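Local coordinates for lovastatin nonaketide synthase mokA (Monascus pilosus, PDB 6AD3), which builds the nonaketide dihydromonacolin L in iterative steps during monacolin K (lovastatin) biosynthesis, the present chain being its condensation domain, at residues A74-S79 with Q147-R152; F98-G103 with T460-P465; Q158-A163 with R189-F194; M328-A333 with E388-T393. The protein carries 1 engineered substitution. All blocks are in the same frame, centred on the assembly; numbering follows the deposited sequence.

Interaction 1 of 4, residues A74-S79 with Q147-R152; sequences ALHPLS and QIVFGR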
# COMPACT_ATOMS: atom_id res chain seq x y z
N ALA A 74 -22.11 -18.73 -1.48
CA ALA A 74 -22.58 -17.69 -2.37
C ALA A 74 -21.52 -17.37 -3.40
O ALA A 74 -20.36 -17.79 -3.25
CB ALA A 74 -22.92 -16.44 -1.56
N LEU A 75 -21.97 -16.71 -4.47
CA LEU A 75 -21.13 -16.19 -5.51
C LEU A 75 -21.32 -14.68 -5.57
O LEU A 75 -22.44 -14.19 -5.40
CB LEU A 75 -21.55 -16.80 -6.84
CG LEU A 75 -21.64 -18.32 -6.88
CD1 LEU A 75 -22.20 -18.75 -8.22
CD2 LEU A 75 -20.27 -18.95 -6.65
N HIS A 76 -20.25 -13.96 -5.94
CA HIS A 76 -20.27 -12.49 -6.06
C HIS A 76 -19.33 -12.06 -7.14
O HIS A 76 -18.29 -12.66 -7.33
CB HIS A 76 -19.78 -11.83 -4.74
CG HIS A 76 -20.56 -12.23 -3.54
ND1 HIS A 76 -21.73 -11.61 -3.17
CD2 HIS A 76 -20.29 -13.11 -2.55
CE1 HIS A 76 -22.20 -12.16 -2.07
NE2 HIS A 76 -21.32 -13.05 -1.66
N PRO A 77 -19.62 -10.94 -7.77
CA PRO A 77 -18.62 -10.28 -8.62
C PRO A 77 -17.40 -9.85 -7.81
O PRO A 77 -17.52 -9.66 -6.63
CB PRO A 77 -19.36 -9.05 -9.16
CG PRO A 77 -20.56 -8.85 -8.28
CD PRO A 77 -20.84 -10.13 -7.54
N LEU A 78 -16.24 -9.70 -8.47
CA LEU A 78 -15.11 -9.00 -7.88
C LEU A 78 -15.53 -7.58 -7.44
O LEU A 78 -16.39 -6.93 -8.04
CB LEU A 78 -13.95 -8.94 -8.86
CG LEU A 78 -13.34 -10.25 -9.39
CD1 LEU A 78 -12.12 -9.97 -10.26
CD2 LEU A 78 -12.97 -11.18 -8.26
N SER A 79 -14.94 -7.10 -6.36
CA SER A 79 -15.02 -5.69 -6.04
C SER A 79 -14.35 -4.90 -7.15
O SER A 79 -13.59 -5.45 -7.96
CB SER A 79 -14.33 -5.39 -4.70
OG SER A 79 -12.92 -5.41 -4.82
N GLN A 147 -15.94 -14.15 -7.13
CA GLN A 147 -15.66 -14.64 -5.79
C GLN A 147 -16.60 -15.81 -5.45
O GLN A 147 -17.81 -15.69 -5.58
CB GLN A 147 -15.88 -13.53 -4.75
CG GLN A 147 -15.12 -12.25 -5.01
CD GLN A 147 -15.29 -11.27 -3.86
OE1 GLN A 147 -14.66 -11.43 -2.82
NE2 GLN A 147 -16.17 -10.30 -4.03
N ILE A 148 -16.03 -16.90 -4.99
CA ILE A 148 -16.78 -18.01 -4.48
C ILE A 148 -16.59 -18.09 -2.99
O ILE A 148 -15.47 -18.28 -2.51
CB ILE A 148 -16.24 -19.32 -5.05
CG1 ILE A 148 -16.28 -19.28 -6.56
CG2 ILE A 148 -17.01 -20.50 -4.49
CD1 ILE A 148 -15.30 -20.26 -7.20
N VAL A 149 -17.66 -17.92 -2.23
CA VAL A 149 -17.54 -17.94 -0.77
C VAL A 149 -17.86 -19.33 -0.29
O VAL A 149 -18.95 -19.82 -0.52
CB VAL A 149 -18.48 -16.92 -0.10
CG1 VAL A 149 -18.40 -17.03 1.41
CG2 VAL A 149 -18.13 -15.51 -0.56
N PHE A 150 -16.88 -19.97 0.32
CA PHE A 150 -17.03 -21.32 0.81
C PHE A 150 -17.53 -21.30 2.24
O PHE A 150 -17.25 -20.36 3.00
CB PHE A 150 -15.69 -22.06 0.76
CG PHE A 150 -15.15 -22.23 -0.63
CD1 PHE A 150 -15.63 -23.24 -1.46
CD2 PHE A 150 -14.08 -21.47 -1.06
CE1 PHE A 150 -15.12 -23.41 -2.74
CE2 PHE A 150 -13.52 -21.69 -2.32
CZ PHE A 150 -14.06 -22.64 -3.17
N GLY A 151 -18.17 -22.38 2.65
CA GLY A 151 -18.64 -22.51 4.03
C GLY A 151 -17.47 -22.60 5.01
O GLY A 151 -17.54 -22.12 6.15
N ARG A 152 -16.36 -23.18 4.55
CA ARG A 152 -15.20 -23.34 5.41
C ARG A 152 -13.93 -22.87 4.71
O ARG A 152 -13.79 -23.03 3.50
CB ARG A 152 -15.06 -24.80 5.84
CG ARG A 152 -16.16 -25.24 6.82
CD ARG A 152 -16.06 -26.71 7.24
NE ARG A 152 -14.79 -27.35 6.88
CZ ARG A 152 -14.13 -28.21 7.66
NH1 ARG A 152 -14.58 -28.51 8.88
NH2 ARG A 152 -13.00 -28.76 7.24
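The imidazole of His-76 meets Val-149 at its edge: CG2 of the valine lies near the ring plane, 3.8 Å from CD2. A second flat group, the carboxamide of Gln-147, has Pro-77 O almost in its plane (7° out of it), 3.0 Å from NE2. All of this sits on a small three-stranded antiparallel sheet, in which strand 145-150 runs between 72-77 and 131-135. Ala-74 with Val-149 and His-76 with Gln-147 are hydrogen-bonded pairs, while Leu-75 with Ile-148 between them is a non-hydrogen-bonded pair. The ladder is uneven. Val-149 N reaches Ala-74 O at 2.9 Å, whereas the return bond from Ala-74 N to Val-149 O is weak at 3.5 Å. At the other end, Gln-147 N donates to His-76 O at 2.8 Å. Leu-75 and Ile-148 lie side by side on one face, with CD2 of the leucine 4.0 Å from CG1 of the isoleucine. The opposite face carries His-76, Gln-147 and Val-149, and helix 239-251 covers it through Ala-240 and Phe-239. Further along the first segment, Ser-79 is the N-cap of helix 80-91. Gln-147 follows the chain in that direction: its side chain is extended (chi2 -174°), its CG lies 4.0 Å from Leu-78 CD2, and chi3 of 77° then turns NE2 onto the proline carbonyl.

Interaction 2 of 4, residues F98-G103 with T460-P465; sequences FNNTIG and TRERTP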
# COMPACT_ATOMS: atom_id res chain seq x y z
N PHE A 98 3.09 -10.01 -7.21
CA PHE A 98 2.00 -9.30 -6.51
C PHE A 98 1.65 -9.96 -5.18
O PHE A 98 0.70 -9.57 -4.51
CB PHE A 98 0.76 -9.21 -7.39
CG PHE A 98 0.95 -8.48 -8.67
CD1 PHE A 98 1.48 -7.21 -8.69
CD2 PHE A 98 0.67 -9.10 -9.88
CE1 PHE A 98 1.75 -6.56 -9.89
CE2 PHE A 98 0.94 -8.47 -11.08
CZ PHE A 98 1.39 -7.16 -11.08
N ASN A 99 2.51 -10.86 -4.73
CA ASN A 99 2.41 -11.35 -3.38
C ASN A 99 2.69 -10.22 -2.37
O ASN A 99 3.42 -9.26 -2.67
CB ASN A 99 3.42 -12.46 -3.11
CG ASN A 99 3.08 -13.78 -3.83
OD1 ASN A 99 2.04 -13.94 -4.49
ND2 ASN A 99 3.99 -14.76 -3.67
N ASN A 100 2.11 -10.35 -1.18
CA ASN A 100 2.38 -9.43 -0.07
C ASN A 100 2.72 -10.23 1.17
O ASN A 100 2.03 -11.22 1.50
CB ASN A 100 1.14 -8.58 0.22
CG ASN A 100 0.63 -7.86 -0.99
OD1 ASN A 100 1.09 -6.76 -1.30
ND2 ASN A 100 -0.27 -8.50 -1.73
N THR A 101 3.79 -9.84 1.85
CA THR A 101 4.31 -10.63 2.95
C THR A 101 4.85 -9.74 4.07
O THR A 101 5.76 -8.96 3.85
CB THR A 101 5.42 -11.59 2.46
OG1 THR A 101 5.06 -12.20 1.21
CG2 THR A 101 5.71 -12.68 3.49
N ILE A 102 4.22 -9.82 5.24
CA ILE A 102 4.54 -8.93 6.37
C ILE A 102 4.98 -9.80 7.54
O ILE A 102 4.19 -10.64 8.01
CB ILE A 102 3.31 -8.12 6.82
CG1 ILE A 102 2.68 -7.40 5.63
CG2 ILE A 102 3.71 -7.10 7.90
CD1 ILE A 102 3.63 -6.44 4.89
N GLY A 103 6.24 -9.63 7.98
CA GLY A 103 6.78 -10.42 9.10
C GLY A 103 7.01 -9.55 10.34
O GLY A 103 7.52 -8.46 10.24
N THR A 460 7.34 -6.89 2.69
CA THR A 460 7.54 -6.98 1.24
C THR A 460 6.16 -6.93 0.56
O THR A 460 5.49 -7.95 0.38
CB THR A 460 8.31 -8.28 0.85
OG1 THR A 460 9.51 -8.37 1.64
CG2 THR A 460 8.63 -8.29 -0.59
N ARG A 461 5.75 -5.74 0.18
CA ARG A 461 4.52 -5.52 -0.54
C ARG A 461 4.71 -5.82 -2.02
O ARG A 461 5.85 -5.82 -2.52
CB ARG A 461 4.10 -4.06 -0.37
CG ARG A 461 3.74 -3.70 1.04
CD ARG A 461 3.35 -2.23 1.17
NE ARG A 461 2.11 -1.97 0.47
CZ ARG A 461 1.54 -0.77 0.39
NH1 ARG A 461 2.10 0.28 0.97
NH2 ARG A 461 0.44 -0.61 -0.31
N GLU A 462 3.61 -6.04 -2.73
CA GLU A 462 3.62 -6.28 -4.15
C GLU A 462 4.41 -5.22 -4.87
O GLU A 462 4.41 -4.07 -4.47
CB GLU A 462 2.19 -6.30 -4.72
CG GLU A 462 1.45 -4.97 -4.54
CD GLU A 462 0.11 -4.93 -5.23
OE1 GLU A 462 -0.26 -5.92 -5.89
OE2 GLU A 462 -0.63 -3.94 -5.03
N ARG A 463 4.96 -5.59 -6.02
CA ARG A 463 5.52 -4.61 -6.95
C ARG A 463 4.41 -3.77 -7.53
O ARG A 463 3.25 -4.20 -7.55
CB ARG A 463 6.28 -5.29 -8.09
CG ARG A 463 7.51 -6.05 -7.62
CD ARG A 463 8.31 -6.58 -8.81
NE ARG A 463 9.39 -7.47 -8.39
CZ ARG A 463 10.13 -8.19 -9.23
NH1 ARG A 463 9.99 -8.07 -10.56
NH2 ARG A 463 11.12 -8.93 -8.76
N THR A 464 4.77 -2.55 -7.91
CA THR A 464 3.87 -1.62 -8.55
C THR A 464 4.63 -0.94 -9.69
O THR A 464 5.86 -1.05 -9.76
CB THR A 464 3.34 -0.55 -7.57
OG1 THR A 464 4.38 0.36 -7.25
CG2 THR A 464 2.84 -1.17 -6.31
N PRO A 465 3.92 -0.26 -10.59
CA PRO A 465 4.58 0.29 -11.77
C PRO A 465 5.23 1.64 -11.54
O PRO A 465 5.85 2.20 -12.47
CB PRO A 465 3.43 0.44 -12.77
CG PRO A 465 2.26 0.66 -11.92
CD PRO A 465 2.47 -0.26 -10.75
O HOH W 1 0.48 -3.98 -0.74
O HOH W 2 5.80 -10.50 -0.65
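Asn-100 OD1 is gripped by two donors, the backbone N of Glu-462 at 3.0 Å and a water at 2.9 Å. The Glu-462 N-H does not use a lone pair of the carbonyl, for the donor stands 48° out of its plane. The same water accepts a bond from Arg-461 NE, 2.9 Å away at the edge of the guanidinium, and so ties the arginine indirectly to the asparagine; Arg-461 NH1 forms a salt bridge with Asp-438. Asn-100 ND2 is held by Tyr-206 O, which fixes the rotation of the amide and presents OD1 to segment 460-465. Next along the chain, Thr-101 and Thr-460 form an antiparallel hydrogen-bonded pair: Thr-460 N to Thr-101 O and Thr-101 N to Thr-460 O each measure 2.9 Å. Thr-460 O takes a further bond from a second water, which is also hydrogen-bonded to the Thr-101 hydroxyl. This pairing is consistent with the latch of condensation domains, by which the C-terminal half adds a strand, here 453-460, to the N-terminal sheet. Past Thr-460 the chain leaves the regular strand, though Arg-463 still bonds the backbone of Ile-97. Glu-462 has its CG between the backbone N and the carbonyl carbon (chi1 62°), and its CB packs 3.5 Å from Phe-98 CA. Glu-462 OE2 forms a salt bridge with Arg-208, while OE1 approaches Phe-98 CD1, ring and carboxylate turned 77° apart. The edge of that ring meets Arg-463 O, which lies near its plane 3.6 Å from CE1.

Interaction 3 of 4, residues Q158-A163 with R189-F194; sequences QVIQVA and RLVDFF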
# COMPACT_ATOMS: atom_id res chain seq x y z
N GLN A 158 0.09 -22.29 10.38
CA GLN A 158 1.25 -23.11 10.68
C GLN A 158 2.06 -22.53 11.78
O GLN A 158 2.27 -21.31 11.84
CB GLN A 158 2.12 -23.26 9.46
CG GLN A 158 1.42 -23.99 8.32
CD GLN A 158 2.06 -23.74 7.02
OE1 GLN A 158 2.87 -24.55 6.56
NE2 GLN A 158 1.79 -22.59 6.43
N VAL A 159 2.53 -23.40 12.67
CA VAL A 159 3.44 -22.98 13.71
C VAL A 159 4.68 -23.81 13.54
O VAL A 159 4.60 -25.07 13.64
CB VAL A 159 2.83 -23.15 15.13
CG1 VAL A 159 3.79 -22.65 16.19
CG2 VAL A 159 1.50 -22.40 15.24
N ILE A 160 5.78 -23.17 13.13
CA ILE A 160 6.93 -23.90 12.55
C ILE A 160 8.22 -23.68 13.34
O ILE A 160 8.68 -22.56 13.49
CB ILE A 160 7.16 -23.53 11.07
CG1 ILE A 160 5.93 -23.89 10.23
CG2 ILE A 160 8.41 -24.23 10.50
CD1 ILE A 160 6.08 -23.48 8.77
N GLN A 161 8.79 -24.75 13.90
CA GLN A 161 10.06 -24.63 14.56
C GLN A 161 11.21 -24.44 13.55
O GLN A 161 11.34 -25.21 12.57
CB GLN A 161 10.35 -25.89 15.39
CG GLN A 161 11.46 -25.68 16.37
CD GLN A 161 11.79 -26.95 17.13
OE1 GLN A 161 10.94 -27.82 17.30
NE2 GLN A 161 12.99 -27.03 17.62
N VAL A 162 12.03 -23.44 13.79
CA VAL A 162 13.26 -23.25 12.99
C VAL A 162 14.47 -23.26 13.92
O VAL A 162 14.35 -23.16 15.13
CB VAL A 162 13.21 -21.97 12.13
CG1 VAL A 162 12.11 -22.08 11.12
CG2 VAL A 162 13.03 -20.74 13.01
N ALA A 163 15.64 -23.30 13.32
CA ALA A 163 16.87 -23.49 14.06
C ALA A 163 17.24 -22.21 14.80
O ALA A 163 17.79 -22.26 15.90
CB ALA A 163 17.99 -23.91 13.13
N ARG A 189 -1.17 -16.84 3.97
CA ARG A 189 -0.32 -17.66 4.84
C ARG A 189 -0.26 -17.01 6.20
O ARG A 189 -0.18 -15.80 6.30
CB ARG A 189 1.11 -17.78 4.27
CG ARG A 189 1.16 -18.14 2.79
CD ARG A 189 1.20 -19.62 2.59
NE ARG A 189 1.20 -19.97 1.16
CZ ARG A 189 0.12 -20.35 0.50
NH1 ARG A 189 -1.07 -20.13 1.02
NH2 ARG A 189 0.22 -20.73 -0.79
N LEU A 190 -0.50 -17.81 7.23
CA LEU A 190 -0.38 -17.34 8.61
C LEU A 190 0.56 -18.26 9.36
O LEU A 190 0.22 -19.42 9.55
CB LEU A 190 -1.74 -17.36 9.30
CG LEU A 190 -2.83 -16.51 8.67
CD1 LEU A 190 -4.20 -16.85 9.20
CD2 LEU A 190 -2.54 -15.03 8.86
N VAL A 191 1.79 -17.79 9.60
CA VAL A 191 2.89 -18.65 10.04
C VAL A 191 3.61 -18.03 11.22
O VAL A 191 4.05 -16.86 11.16
CB VAL A 191 3.89 -18.91 8.91
CG1 VAL A 191 5.01 -19.83 9.41
CG2 VAL A 191 3.18 -19.47 7.71
N ASP A 192 3.76 -18.82 12.29
CA ASP A 192 4.54 -18.43 13.47
C ASP A 192 5.81 -19.22 13.45
O ASP A 192 5.78 -20.45 13.71
CB ASP A 192 3.74 -18.75 14.76
CG ASP A 192 4.56 -18.56 16.05
OD1 ASP A 192 5.64 -17.92 16.00
OD2 ASP A 192 4.13 -19.11 17.10
N PHE A 193 6.88 -18.63 12.90
CA PHE A 193 8.22 -19.29 12.95
C PHE A 193 8.80 -19.07 14.34
O PHE A 193 8.83 -17.94 14.82
CB PHE A 193 9.19 -18.69 11.92
CG PHE A 193 8.82 -18.93 10.50
CD1 PHE A 193 9.02 -20.16 9.91
CD2 PHE A 193 8.35 -17.88 9.70
CE1 PHE A 193 8.74 -20.38 8.56
CE2 PHE A 193 8.04 -18.08 8.37
CZ PHE A 193 8.24 -19.30 7.78
N PHE A 194 9.31 -20.13 15.01
CA PHE A 194 9.74 -19.96 16.39
C PHE A 194 11.04 -20.71 16.66
O PHE A 194 11.33 -21.70 16.00
CB PHE A 194 8.64 -20.41 17.36
CG PHE A 194 8.42 -21.91 17.42
CD1 PHE A 194 7.61 -22.54 16.51
CD2 PHE A 194 9.07 -22.67 18.39
CE1 PHE A 194 7.26 -23.85 16.67
CE2 PHE A 194 8.75 -24.01 18.53
CZ PHE A 194 7.88 -24.61 17.64
O HOH W 3 -0.19 -20.75 6.37
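With chi1 at 72°, Phe-194 holds CG between its backbone N and carbonyl carbon, which folds the ring back over the neighbouring strand at Gln-161. There Gln-161 CB rests over the face of the phenyl ring, 4.0 Å from the centroid, a CH-pi contact 28° off the ring normal; chi1 of -165°, placing CG anti to the backbone N, then carries CG along the ring near CE2 and CZ. Val-159 crosses Phe-194 at about a right angle, its CG1 3.7 Å from Phe-194 CE1, and also lies beside Asp-192, whose OD1 is hydrogen-bonded to His-200. Beneath these side chains the two strands run parallel, with Gln-158, Val-159, Ile-160 and Gln-161 opposite Val-191, Asp-192, Phe-193 and Phe-194. They are the two strands of a beta-alpha-beta crossover in which helix 165-176 makes the connection, and 157-161 is an outermost strand of a mixed five-stranded sheet. Ile-160 is bonded through both its backbone polar atoms: its N donates to Asp-192 O at 2.8 Å, and its O accepts from Phe-194 N at 2.9 Å. On the face covered by the crossover helix, Ile-160 CD1 touches Val-191 CG1 at 3.9 Å. That same valine methyl sits over the centre of the Phe-193 ring, whose CD1 is met obliquely by Val-162 CG1 at 3.8 Å. Leu-175 of the helix packs on Val-191 and Phe-193. At the start of the pairing Gln-158 NE2 donates to a water at 2.7 Å, and this water also accepts from Leu-190 N at 3.1 Å, while Gln-158 N donates directly to Leu-190 O.

Interaction 4 of 4, residues M328-A333 with E388-T393; sequences MQFYLA and EHLVAT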
# COMPACT_ATOMS: atom_id res chain seq x y z
N MET A 328 1.29 14.30 8.29
CA MET A 328 1.17 13.68 6.96
C MET A 328 1.27 14.70 5.85
O MET A 328 2.02 14.51 4.88
CB MET A 328 -0.14 12.92 6.80
CG MET A 328 -0.20 12.15 5.47
SD MET A 328 -0.83 13.14 4.07
CE MET A 328 -2.58 12.76 4.15
N GLN A 329 0.59 15.83 6.02
CA GLN A 329 0.59 16.84 4.98
C GLN A 329 1.94 17.51 4.83
O GLN A 329 2.33 17.84 3.73
CB GLN A 329 -0.49 17.86 5.25
CG GLN A 329 -1.88 17.29 5.09
CD GLN A 329 -2.94 18.03 5.91
OE1 GLN A 329 -2.64 18.95 6.68
NE2 GLN A 329 -4.15 17.50 5.88
N PHE A 330 2.68 17.60 5.93
CA PHE A 330 4.06 18.11 5.89
C PHE A 330 4.98 17.14 5.11
O PHE A 330 5.72 17.55 4.17
CB PHE A 330 4.59 18.29 7.35
CG PHE A 330 5.86 19.14 7.45
CD1 PHE A 330 7.08 18.68 6.94
CD2 PHE A 330 5.85 20.32 8.15
CE1 PHE A 330 8.24 19.41 7.12
CE2 PHE A 330 6.98 21.06 8.28
CZ PHE A 330 8.18 20.63 7.76
N TYR A 331 4.88 15.85 5.41
CA TYR A 331 5.70 14.88 4.72
C TYR A 331 5.37 14.89 3.19
O TYR A 331 6.26 14.77 2.34
CB TYR A 331 5.50 13.49 5.34
CG TYR A 331 6.08 13.35 6.71
CD1 TYR A 331 7.45 13.36 6.90
CD2 TYR A 331 5.27 13.16 7.85
CE1 TYR A 331 8.00 13.30 8.16
CE2 TYR A 331 5.82 13.05 9.12
CZ TYR A 331 7.21 13.07 9.25
OH TYR A 331 7.84 13.02 10.50
N LEU A 332 4.08 15.02 2.86
CA LEU A 332 3.62 14.99 1.47
C LEU A 332 4.12 16.25 0.74
O LEU A 332 4.66 16.18 -0.35
CB LEU A 332 2.11 14.92 1.42
CG LEU A 332 1.52 15.14 0.01
CD1 LEU A 332 1.98 14.07 -0.96
CD2 LEU A 332 0.01 15.16 0.08
N ALA A 333 3.97 17.39 1.39
CA ALA A 333 4.42 18.63 0.82
C ALA A 333 5.92 18.62 0.54
O ALA A 333 6.35 19.08 -0.49
CB ALA A 333 4.02 19.83 1.71
N GLU A 388 3.60 28.31 3.40
CA GLU A 388 2.51 28.57 2.46
C GLU A 388 2.13 27.31 1.67
O GLU A 388 0.97 27.02 1.47
CB GLU A 388 2.89 29.70 1.51
CG GLU A 388 3.12 31.02 2.25
CD GLU A 388 3.67 32.14 1.36
OE1 GLU A 388 4.41 31.88 0.41
OE2 GLU A 388 3.48 33.31 1.75
N HIS A 389 3.15 26.56 1.27
CA HIS A 389 2.94 25.35 0.49
C HIS A 389 2.29 24.27 1.34
O HIS A 389 1.50 23.46 0.85
CB HIS A 389 4.26 24.87 -0.03
CG HIS A 389 4.15 23.74 -1.00
ND1 HIS A 389 3.37 23.79 -2.13
CD2 HIS A 389 4.85 22.58 -1.07
CE1 HIS A 389 3.63 22.74 -2.89
NE2 HIS A 389 4.49 21.96 -2.24
N LEU A 390 2.65 24.25 2.62
CA LEU A 390 2.06 23.31 3.56
C LEU A 390 0.58 23.57 3.70
O LEU A 390 -0.26 22.64 3.66
CB LEU A 390 2.75 23.45 4.93
CG LEU A 390 2.18 22.62 6.06
CD1 LEU A 390 2.17 21.13 5.75
CD2 LEU A 390 2.97 22.87 7.34
N VAL A 391 0.20 24.83 3.85
CA VAL A 391 -1.20 25.14 4.01
C VAL A 391 -1.94 24.80 2.73
O VAL A 391 -3.04 24.25 2.76
CB VAL A 391 -1.37 26.63 4.40
CG1 VAL A 391 -2.82 27.08 4.21
CG2 VAL A 391 -0.95 26.82 5.85
N ALA A 392 -1.34 25.12 1.58
CA ALA A 392 -2.02 24.83 0.30
C ALA A 392 -2.14 23.33 0.09
O ALA A 392 -3.15 22.84 -0.42
CB ALA A 392 -1.28 25.47 -0.85
N THR A 393 -1.15 22.59 0.54
CA THR A 393 -1.17 21.14 0.41
C THR A 393 -2.21 20.54 1.35
O THR A 393 -2.98 19.65 0.96
CB THR A 393 0.23 20.55 0.67
OG1 THR A 393 1.13 21.02 -0.34
CG2 THR A 393 0.19 18.99 0.61
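Thr-393 CB lies 4.0 Å from the methyl CB of Ala-333, and the two branches beyond it go separate ways. OG1 stays close to that methyl, at 3.7 Å, yet spends its hydrogen on its own helix, donating to His-389 O at 2.7 Å. That carbonyl also accepts from Thr-393 N, and the two donors approach from opposite faces of its plane. With OG1 at chi1 -64°, CG2 is anti to the backbone N, points to the other helix and touches Leu-332 CD2 at 3.9 Å. One turn earlier Leu-390 reaches across beside it: CD1 meets the backbone at Phe-330 CA, 3.6 Å away, and CD2 contacts Phe-330 CD2 at 3.9 Å. No hydrogen bond passes between segments 328-333 and 388-393, which pack by van der Waals contact. His-389 places its ring edge by Ala-333 O, while its NE2 bonds His-336 ND1, a turn further along the other helix. The axes of the two short helical segments lie 114° apart in direction, with a closest approach of 9.1 Å. Helix 327-343 lies between its partner 386-401 and strand 435-440, whose Phe-437 packs on Leu-332, and helix 310-322 covers Phe-330.

In the fold
Interactions 2 and 3 share the five-stranded sheet of the N-terminal half, at its two ends, their centres 20 Å apart. Interaction 1 lies in a separate small sheet, about 24 Å from interaction 2 and 29 Å from interaction 3 between centres; strands 145-150 and 157-161, one in each of interactions 1 and 3, are consecutive in the chain. Interaction 4 packs helices against the C-terminal six-stranded sheet, its centre 43 Å from that of interaction 3. Interaction 2, its centre 8 Å from the chain centre, touches Arg-208 through Glu-462; that arginine lies in a sequence, HRFVGDG, that appears to correspond to the HHxxxDG motif of the family.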